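Local coordinates for putative lipoprotein YerB (Bacillus subtilis, PDB 2PSB) that is of unknown function but is probably a membrane-attached lipoprotein and interacts with the DNA helicase PcrA, at residues A[200-203]-A[204-207]; A[248-251]-A[252-255]; A[100-103]-A[104-107]; A[144-147]-A[148-151]. All coordinates share one frame; numbering follows the deposited sequence.

How the contacts relate
All four contacts are local, each where a strand gives way to a turn, loop or helix. Contact 1 is a surface hairpin, its centre about 21 Å from that of the chain, whereas contacts 2, 3 and 4 are partly buried. Contacts 1 and 2 each lead from one strand to the next; contacts 3 and 4 lead from a strand into a helix and touch through Val-101 CG2 and Ile-150 CG2, 4.2 Å apart. Contacts 2 and 3 approach to about 8 Å at their nearest atoms. The chemistry differs with place: backbone pairing at 200-207, a carboxylate gripping two amides at 248-255, rings round a glycine at 100-107, and a hydroxyl helix cap with a lysine over a tyrosine at 144-151.

Contact 1: residues A[200-203]-A[204-207]; sequences NYDK and KAEF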
loop_
_atom_site.group_PDB
_atom_site.type_symbol
_atom_site.label_atom_id
_atom_site.label_comp_id
_atom_site.label_asym_id
_atom_site.label_seq_id
_atom_site.Cartn_x
_atom_site.Cartn_y
_atom_site.Cartn_z
ATOM N N ASN A 200 -16.220 -5.210 1.642
ATOM C CA ASN A 200 -17.518 -5.356 2.270
ATOM C C ASN A 200 -17.485 -4.848 3.697
ATOM O O ASN A 200 -16.699 -5.314 4.515
ATOM C CB ASN A 200 -17.930 -6.825 2.221
ATOM C CG ASN A 200 -17.780 -7.416 0.827
ATOM O OD1 ASN A 200 -17.108 -8.434 0.640
ATOM N ND2 ASN A 200 -18.402 -6.777 -0.162
ATOM N N TYR A 201 -18.347 -3.879 3.981
ATOM C CA TYR A 201 -18.430 -3.291 5.303
ATOM C C TYR A 201 -19.151 -4.220 6.280
ATOM O O TYR A 201 -20.137 -4.873 5.933
ATOM C CB TYR A 201 -19.157 -1.948 5.236
ATOM C CG TYR A 201 -19.061 -1.140 6.511
ATOM C CD1 TYR A 201 -17.820 -0.742 7.007
ATOM C CD2 TYR A 201 -20.212 -0.764 7.224
ATOM C CE1 TYR A 201 -17.718 0.007 8.180
ATOM C CE2 TYR A 201 -20.113 -0.011 8.403
ATOM C CZ TYR A 201 -18.863 0.369 8.872
ATOM O OH TYR A 201 -18.739 1.095 10.039
ATOM N N ASP A 202 -18.644 -4.274 7.504
ATOM C CA ASP A 202 -19.231 -5.107 8.536
ATOM C C ASP A 202 -19.815 -4.198 9.614
ATOM O O ASP A 202 -19.103 -3.772 10.534
ATOM C CB ASP A 202 -18.168 -6.019 9.144
ATOM C CG ASP A 202 -18.763 -7.088 10.033
ATOM O OD1 ASP A 202 -18.808 -8.254 9.599
ATOM O OD2 ASP A 202 -19.199 -6.765 11.158
ATOM N N LYS A 203 -21.108 -3.898 9.487
ATOM C CA LYS A 203 -21.806 -3.034 10.438
ATOM C C LYS A 203 -21.438 -3.397 11.867
ATOM O O LYS A 203 -21.085 -2.529 12.670
ATOM C CB LYS A 203 -23.322 -3.159 10.271
ATOM C CG LYS A 203 -23.886 -2.588 8.976
ATOM C CD LYS A 203 -25.386 -2.876 8.855
ATOM C CE LYS A 203 -25.666 -4.358 8.592
ATOM N NZ LYS A 203 -25.262 -5.283 9.698
ATOM N N LYS A 204 -21.525 -4.688 12.179
ATOM C CA LYS A 204 -21.196 -5.170 13.514
ATOM C C LYS A 204 -19.762 -4.826 13.888
ATOM O O LYS A 204 -19.523 -4.043 14.805
ATOM C CB LYS A 204 -21.404 -6.687 13.598
ATOM C CG LYS A 204 -22.841 -7.116 13.840
ATOM C CD LYS A 204 -23.783 -6.578 12.775
ATOM C CE LYS A 204 -25.222 -6.980 13.061
ATOM N NZ LYS A 204 -26.141 -6.449 12.016
ATOM N N ALA A 205 -18.815 -5.419 13.163
ATOM C CA ALA A 205 -17.390 -5.204 13.397
ATOM C C ALA A 205 -16.988 -3.738 13.243
ATOM O O ALA A 205 -16.047 -3.281 13.883
ATOM C CB ALA A 205 -16.577 -6.068 12.446
ATOM N N GLU A 206 -17.706 -3.011 12.394
ATOM C CA GLU A 206 -17.435 -1.597 12.159
ATOM C C GLU A 206 -16.191 -1.397 11.296
ATOM O O GLU A 206 -15.466 -0.407 11.440
ATOM C CB GLU A 206 -17.278 -0.858 13.496
ATOM C CG GLU A 206 -18.486 -1.006 14.422
ATOM C CD GLU A 206 -18.420 -0.094 15.632
ATOM O OE1 GLU A 206 -18.324 1.137 15.439
ATOM O OE2 GLU A 206 -18.469 -0.608 16.772
ATOM N N PHE A 207 -15.943 -2.352 10.404
ATOM C CA PHE A 207 -14.813 -2.274 9.500
ATOM C C PHE A 207 -15.116 -2.978 8.194
ATOM O O PHE A 207 -16.170 -3.603 8.036
ATOM C CB PHE A 207 -13.533 -2.851 10.137
ATOM C CG PHE A 207 -13.608 -4.315 10.503
ATOM C CD1 PHE A 207 -13.946 -5.278 9.559
ATOM C CD2 PHE A 207 -13.273 -4.733 11.790
ATOM C CE1 PHE A 207 -13.947 -6.631 9.882
ATOM C CE2 PHE A 207 -13.270 -6.083 12.127
ATOM C CZ PHE A 207 -13.607 -7.038 11.172
#
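Asp-202 and Phe-207 face each other across the turn, with Asp-202 N donating to Phe-207 O at 2.6 Å. Asp-202 O in turn accepts Glu-206 N, at a distance modelled as very short, and, weakly, Phe-207 N at 3.5 Å. The side chain adds another bond: Ala-205 N points at Asp-202 OD2 with an angle of 164°, though this too is modelled very short.

Glu-206 and Phe-207 both face Asp-202, a G1 beta bulge, where the turn joins strands 196-202 and 207-212 of a hairpin; Glu-206 has positive phi (75°).

In van der Waals contact, the Tyr-201 ring lies along the backbone of Glu-206 and Phe-207, CD1 3.5 Å from Phe-207 O and OH 3.7 Å from Glu-206 CA; it also meets the Tyr-208 ring. On the Asp-202 side, Ala-205 CB sits over one face of the Phe-207 ring, 3.3 Å above its plane and toward the rim. Replacing Tyr-201 with alanine would probably take cover from the backbone of Glu-206 and Phe-207 and deprive Tyr-208 of this ring neighbour. The charged chains of Lys-203 and Lys-204 run side by side, pointing the same way; their modelled NZ separation is doubtfully short for like charges.

Contact 2: residues A[248-251]-A[252-255]; sequences DIDL and ESGG
Asp-250 reaches forward over the turn that follows it and meets Glu-252 and Ser-253. Its CB leaves the backbone near the close of strand 247-250, and with CG anti to the backbone N (chi1 -177°) the carboxylate is carried forward along the chain. CG comes to rest 3.7 Å from Ser-253 CB. Beyond it the two oxygens have different tasks. OD2 accepts two backbone N-H groups: Glu-252 N, at 2.9 Å and nearly in line with the C-O bond, and Ser-253 N, at 3.1 Å and from 41° above the carboxylate plane. Both donors come from the same face of that plane. The first bond closes an Asx turn; the second ties in the next residue. OD1 lies 3.1 Å from Ser-253 CB and receives a hydrogen bond from a water, which also has a weak link to Ser-253 OG.

Leu-251, between the bonded residues, points its side chain the other way, onto Ala-236 of strand 230-240 and Leu-92 of helix 87-94. The Glu-252 chain extends outward, leaving OE2 5.4 Å from Asp-250 OD2. After Ser-253 the chain passes through Gly-254 at positive phi and Gly-255, whose backbone angles leave no room for a CB beside the carbonyl O of Gly-254, and enters strand 255-261.

Two amides on a single oxygen restrain the rotation of the carboxylate and give two turn N-H groups an acceptor. They would also be expected to stabilise its negative charge, partly offsetting the nearby Glu-252 carboxylate.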
loop_
_atom_site.group_PDB
_atom_site.type_symbol
_atom_site.label_atom_id
_atom_site.label_comp_id
_atom_site.label_asym_id
_atom_site.label_seq_id
_atom_site.Cartn_x
_atom_site.Cartn_y
_atom_site.Cartn_z
ATOM N N ASP A 248 3.469 4.780 -16.466
ATOM C CA ASP A 248 3.694 5.562 -15.270
ATOM C C ASP A 248 2.318 6.024 -14.816
ATOM O O ASP A 248 1.329 5.846 -15.533
ATOM C CB ASP A 248 4.590 6.762 -15.587
ATOM C CG ASP A 248 5.032 7.504 -14.346
ATOM O OD1 ASP A 248 5.378 6.842 -13.348
ATOM O OD2 ASP A 248 5.046 8.752 -14.372
ATOM N N ILE A 249 2.253 6.595 -13.621
ATOM C CA ILE A 249 0.997 7.083 -13.079
ATOM C C ILE A 249 1.191 8.492 -12.535
ATOM O O ILE A 249 1.938 8.708 -11.579
ATOM C CB ILE A 249 0.477 6.157 -11.949
ATOM C CG1 ILE A 249 0.226 4.757 -12.509
ATOM C CG2 ILE A 249 -0.803 6.718 -11.364
ATOM C CD1 ILE A 249 -0.271 3.754 -11.483
ATOM N N ASP A 250 0.525 9.455 -13.165
ATOM C CA ASP A 250 0.625 10.838 -12.743
ATOM C C ASP A 250 -0.060 11.007 -11.395
ATOM O O ASP A 250 -1.288 11.026 -11.308
ATOM C CB ASP A 250 -0.025 11.753 -13.783
ATOM C CG ASP A 250 0.114 13.220 -13.433
ATOM O OD1 ASP A 250 -0.303 14.066 -14.253
ATOM O OD2 ASP A 250 0.637 13.531 -12.338
ATOM N N LEU A 251 0.750 11.123 -10.348
ATOM C CA LEU A 251 0.254 11.291 -8.987
ATOM C C LEU A 251 0.436 12.715 -8.499
ATOM O O LEU A 251 0.466 12.957 -7.296
ATOM C CB LEU A 251 1.002 10.356 -8.039
ATOM C CG LEU A 251 0.742 8.862 -8.190
ATOM C CD1 LEU A 251 1.647 8.089 -7.239
ATOM C CD2 LEU A 251 -0.722 8.581 -7.911
ATOM N N GLU A 252 0.542 13.660 -9.424
ATOM C CA GLU A 252 0.751 15.049 -9.040
ATOM C C GLU A 252 -0.326 15.995 -9.568
ATOM O O GLU A 252 -0.648 16.997 -8.931
ATOM C CB GLU A 252 2.132 15.492 -9.527
ATOM C CG GLU A 252 2.732 16.654 -8.765
ATOM C CD GLU A 252 4.208 16.822 -9.070
ATOM O OE1 GLU A 252 4.858 17.691 -8.447
ATOM O OE2 GLU A 252 4.719 16.078 -9.936
ATOM N N SER A 253 -0.892 15.661 -10.723
ATOM C CA SER A 253 -1.922 16.485 -11.351
ATOM C C SER A 253 -3.230 16.575 -10.570
ATOM O O SER A 253 -4.071 17.427 -10.865
ATOM C CB SER A 253 -2.217 15.959 -12.761
ATOM O OG SER A 253 -3.229 16.724 -13.403
ATOM N N GLY A 254 -3.402 15.707 -9.573
ATOM C CA GLY A 254 -4.630 15.723 -8.796
ATOM C C GLY A 254 -5.743 15.113 -9.628
ATOM O O GLY A 254 -5.533 14.759 -10.784
ATOM N N GLY A 255 -6.932 14.984 -9.055
ATOM C CA GLY A 255 -8.026 14.398 -9.806
ATOM C C GLY A 255 -9.188 14.012 -8.923
ATOM O O GLY A 255 -9.360 14.568 -7.845
HETATM O O HOH W 1 -3.057 14.146 -15.575
#

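Contact 3: residues A[100-103]-A[104-107]; sequences FVHH and GWSP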
loop_
_atom_site.group_PDB
_atom_site.type_symbol
_atom_site.label_atom_id
_atom_site.label_comp_id
_atom_site.label_asym_id
_atom_site.label_seq_id
_atom_site.Cartn_x
_atom_site.Cartn_y
_atom_site.Cartn_z
ATOM N N PHE A 100 12.478 2.251 1.931
ATOM C CA PHE A 100 11.881 1.566 0.793
ATOM C C PHE A 100 12.422 0.158 0.580
ATOM O O PHE A 100 13.572 -0.025 0.188
ATOM C CB PHE A 100 12.118 2.403 -0.460
ATOM C CG PHE A 100 11.301 1.981 -1.639
ATOM C CD1 PHE A 100 9.908 2.105 -1.619
ATOM C CD2 PHE A 100 11.915 1.498 -2.788
ATOM C CE1 PHE A 100 9.136 1.758 -2.733
ATOM C CE2 PHE A 100 11.146 1.146 -3.918
ATOM C CZ PHE A 100 9.755 1.279 -3.887
ATOM N N VAL A 101 11.581 -0.839 0.830
ATOM C CA VAL A 101 11.992 -2.220 0.664
ATOM C C VAL A 101 11.356 -2.791 -0.596
ATOM O O VAL A 101 10.163 -2.588 -0.844
ATOM C CB VAL A 101 11.588 -3.056 1.882
ATOM C CG1 VAL A 101 12.140 -4.481 1.750
ATOM C CG2 VAL A 101 12.115 -2.395 3.138
ATOM N N HIS A 102 12.160 -3.486 -1.395
ATOM C CA HIS A 102 11.675 -4.066 -2.639
ATOM C C HIS A 102 12.565 -5.196 -3.131
ATOM O O HIS A 102 13.408 -5.711 -2.395
ATOM C CB HIS A 102 11.600 -2.992 -3.724
ATOM C CG HIS A 102 12.926 -2.380 -4.050
ATOM N ND1 HIS A 102 13.686 -1.716 -3.113
ATOM C CD2 HIS A 102 13.630 -2.341 -5.203
ATOM C CE1 HIS A 102 14.805 -1.294 -3.676
ATOM N NE2 HIS A 102 14.795 -1.659 -4.944
ATOM N N HIS A 103 12.372 -5.579 -4.387
ATOM C CA HIS A 103 13.164 -6.643 -4.975
ATOM C C HIS A 103 13.080 -6.547 -6.489
ATOM O O HIS A 103 12.140 -7.055 -7.114
ATOM C CB HIS A 103 12.664 -8.004 -4.500
ATOM C CG HIS A 103 13.664 -9.105 -4.679
ATOM N ND1 HIS A 103 13.535 -10.335 -4.073
ATOM C CD2 HIS A 103 14.827 -9.150 -5.374
ATOM C CE1 HIS A 103 14.576 -11.087 -4.379
ATOM N NE2 HIS A 103 15.375 -10.392 -5.168
ATOM N N GLY A 104 14.084 -5.897 -7.068
ATOM C CA GLY A 104 14.114 -5.696 -8.501
ATOM C C GLY A 104 13.515 -4.332 -8.750
ATOM O O GLY A 104 13.080 -3.663 -7.808
ATOM N N TRP A 105 13.479 -3.913 -10.006
ATOM C CA TRP A 105 12.930 -2.608 -10.345
ATOM C C TRP A 105 12.831 -2.368 -11.847
ATOM O O TRP A 105 13.380 -3.117 -12.654
ATOM C CB TRP A 105 13.784 -1.493 -9.722
ATOM C CG TRP A 105 15.278 -1.684 -9.859
ATOM C CD1 TRP A 105 15.940 -2.359 -10.847
ATOM C CD2 TRP A 105 16.293 -1.163 -8.986
ATOM N NE1 TRP A 105 17.302 -2.295 -10.642
ATOM C CE2 TRP A 105 17.544 -1.569 -9.506
ATOM C CE3 TRP A 105 16.264 -0.398 -7.810
ATOM C CZ2 TRP A 105 18.755 -1.227 -8.896
ATOM C CZ3 TRP A 105 17.475 -0.058 -7.202
ATOM C CH2 TRP A 105 18.701 -0.478 -7.746
ATOM N N SER A 106 12.112 -1.316 -12.212
ATOM C CA SER A 106 11.975 -0.947 -13.608
ATOM C C SER A 106 13.122 0.027 -13.877
ATOM O O SER A 106 13.727 0.553 -12.945
ATOM C CB SER A 106 10.631 -0.256 -13.858
ATOM O OG SER A 106 10.528 0.948 -13.121
ATOM N N PRO A 107 13.448 0.265 -15.152
ATOM C CA PRO A 107 14.532 1.189 -15.484
ATOM C C PRO A 107 14.392 2.531 -14.766
ATOM O O PRO A 107 15.329 3.003 -14.110
ATOM C CB PRO A 107 14.408 1.319 -16.996
ATOM C CG PRO A 107 14.005 -0.072 -17.393
ATOM C CD PRO A 107 12.935 -0.398 -16.364
#
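His-102 and Trp-105 set their rings obliquely against each other: the histidine ring and the six-membered ring of the indole have planes 33° apart and centroids 5.6 Å apart. The touch is made by His-102 NE2, which comes to 3.5 Å from Trp-105 CE3; seen from the histidine, the indole carbon lies at the edge, near the ring plane. Each side chain places CG between its own backbone N and carbonyl carbon (chi1 62° for His-102, 44° for Trp-105), and this brings the two rings together across Gly-104. The carbonyl of that glycine meets the same imidazole edge in plane, its O 3.0 Å from His-102 CD2. One face of the imidazole takes Phe-100 CE2, 3.8 Å above the plane and toward the rim.

His-103 turns its side chain away from this group. Its CD2 edge passes 3.7 Å from Gly-104 N, while ND1 bonds to Ser-143 OG and the ring meets Phe-131 edge-to-face. At Gly-104 a CB would clash with His-103 O, so the bend between His-103 and Trp-105 depends on Gly-104 having none; the glycine N is held by Asn-122 OD1. His-103 O has a weak hydrogen bond with Ser-84 OG, a known phosphorylation site, unmodified here.

The chain thus passes from strand 99-102 to Ser-106, the N-cap of helix 107-114, without a hydrogen bond between its two halves. Ring contacts and outside hydrogen bonds are what is found at this junction, and the bond to Ser-143 OG and the Phe-131 ring probably help to set the turn of the His-103 imidazole.

Contact 4: residues A[144-147]-A[148-151]; sequences YTSY and DYIK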
loop_
_atom_site.group_PDB
_atom_site.type_symbol
_atom_site.label_atom_id
_atom_site.label_comp_id
_atom_site.label_asym_id
_atom_site.label_seq_id
_atom_site.Cartn_x
_atom_site.Cartn_y
_atom_site.Cartn_z
ATOM N N TYR A 144 10.899 -13.309 0.579
ATOM C CA TYR A 144 10.492 -12.615 1.800
ATOM C C TYR A 144 11.650 -12.035 2.617
ATOM O O TYR A 144 12.818 -12.349 2.395
ATOM C CB TYR A 144 9.758 -13.559 2.751
ATOM C CG TYR A 144 8.504 -14.189 2.208
ATOM C CD1 TYR A 144 8.565 -15.269 1.324
ATOM C CD2 TYR A 144 7.250 -13.693 2.566
ATOM C CE1 TYR A 144 7.407 -15.842 0.808
ATOM C CE2 TYR A 144 6.082 -14.252 2.063
ATOM C CZ TYR A 144 6.166 -15.325 1.179
ATOM O OH TYR A 144 5.020 -15.867 0.657
ATOM N N THR A 145 11.287 -11.182 3.573
ATOM C CA THR A 145 12.226 -10.609 4.526
ATOM C C THR A 145 11.433 -10.426 5.811
ATOM O O THR A 145 10.299 -10.898 5.905
ATOM C CB THR A 145 12.808 -9.256 4.097
ATOM O OG1 THR A 145 13.770 -8.842 5.073
ATOM C CG2 THR A 145 11.722 -8.198 3.997
ATOM N N SER A 146 12.018 -9.746 6.794
ATOM C CA SER A 146 11.355 -9.527 8.077
ATOM C C SER A 146 11.782 -8.189 8.641
ATOM O O SER A 146 12.803 -7.650 8.234
ATOM C CB SER A 146 11.736 -10.637 9.063
ATOM O OG SER A 146 13.105 -10.538 9.442
ATOM N N TYR A 147 11.006 -7.644 9.571
ATOM C CA TYR A 147 11.374 -6.364 10.159
ATOM C C TYR A 147 12.745 -6.479 10.828
ATOM O O TYR A 147 13.547 -5.556 10.783
ATOM C CB TYR A 147 10.337 -5.898 11.191
ATOM C CG TYR A 147 10.708 -4.572 11.826
ATOM C CD1 TYR A 147 11.099 -3.497 11.033
ATOM C CD2 TYR A 147 10.661 -4.389 13.212
ATOM C CE1 TYR A 147 11.438 -2.272 11.585
ATOM C CE2 TYR A 147 10.997 -3.150 13.788
ATOM C CZ TYR A 147 11.382 -2.096 12.959
ATOM O OH TYR A 147 11.699 -0.853 13.467
ATOM N N ASP A 148 13.012 -7.620 11.448
ATOM C CA ASP A 148 14.300 -7.834 12.101
ATOM C C ASP A 148 15.427 -7.765 11.065
ATOM O O ASP A 148 16.452 -7.134 11.303
ATOM C CB ASP A 148 14.327 -9.197 12.804
ATOM C CG ASP A 148 15.505 -9.339 13.749
ATOM O OD1 ASP A 148 15.489 -8.694 14.821
ATOM O OD2 ASP A 148 16.455 -10.084 13.420
ATOM N N TYR A 149 15.237 -8.401 9.911
ATOM C CA TYR A 149 16.261 -8.370 8.869
ATOM C C TYR A 149 16.334 -6.995 8.223
ATOM O O TYR A 149 17.398 -6.547 7.797
ATOM C CB TYR A 149 15.976 -9.431 7.798
ATOM C CG TYR A 149 16.239 -10.849 8.260
ATOM C CD1 TYR A 149 16.797 -11.103 9.516
ATOM C CD2 TYR A 149 15.969 -11.931 7.430
ATOM C CE1 TYR A 149 17.085 -12.402 9.932
ATOM C CE2 TYR A 149 16.252 -13.231 7.832
ATOM C CZ TYR A 149 16.811 -13.464 9.085
ATOM O OH TYR A 149 17.103 -14.755 9.481
ATOM N N ILE A 150 15.193 -6.332 8.138
ATOM C CA ILE A 150 15.153 -5.005 7.556
ATOM C C ILE A 150 15.965 -4.050 8.428
ATOM O O ILE A 150 16.653 -3.163 7.928
ATOM C CB ILE A 150 13.706 -4.521 7.442
ATOM C CG1 ILE A 150 12.952 -5.444 6.471
ATOM C CG2 ILE A 150 13.671 -3.056 6.996
ATOM C CD1 ILE A 150 11.437 -5.339 6.552
ATOM N N LYS A 151 15.872 -4.236 9.740
ATOM C CA LYS A 151 16.628 -3.407 10.667
ATOM C C LYS A 151 18.120 -3.666 10.458
ATOM O O LYS A 151 18.919 -2.728 10.371
ATOM C CB LYS A 151 16.229 -3.728 12.109
ATOM C CG LYS A 151 14.936 -3.069 12.531
ATOM C CD LYS A 151 14.106 -3.976 13.441
ATOM C CE LYS A 151 14.733 -4.205 14.793
ATOM N NZ LYS A 151 13.772 -4.933 15.680
#
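A helix N-cap joins strand 143-146 directly to helix 147-157, Ser-146 reaching Tyr-149 across the junction. With its OG between the backbone N and the carbonyl carbon (chi1 69°), Ser-146 accepts Tyr-149 N at 3.1 Å. The same oxygen lies over one face of the Tyr-149 ring, 3.4 Å from CG. Thr-145 OG1 stands at the edge of that ring, near its plane, and is bonded to Leu-130 O; the threonine's CG2 packs on Ile-150 CD1 at 3.8 Å.

The first helical turn follows, with Lys-151 N donating to Tyr-147 O at 2.9 Å. Over that bond the two side chains cross. Lys-151 lays its CD over the centre of the Tyr-147 ring in a CH-pi contact, 3.3 Å from the centroid and 15° off the ring normal. The bend at chi3 (68°) leaves NZ 3.8 Å from CE2 of the same ring. An alanine in place of Tyr-147 would probably strip the lysine's methylenes of the face they rest on and set that chain free to swing.

The serine hydroxyl gives a first-turn amide an acceptor, as N-caps do. Beyond the cap, the hydrocarbon of Lys-151 covers the aromatic face while NZ passes out beyond the rim on the CE2 side, so the contact with the ring is made by the chain's nonpolar part.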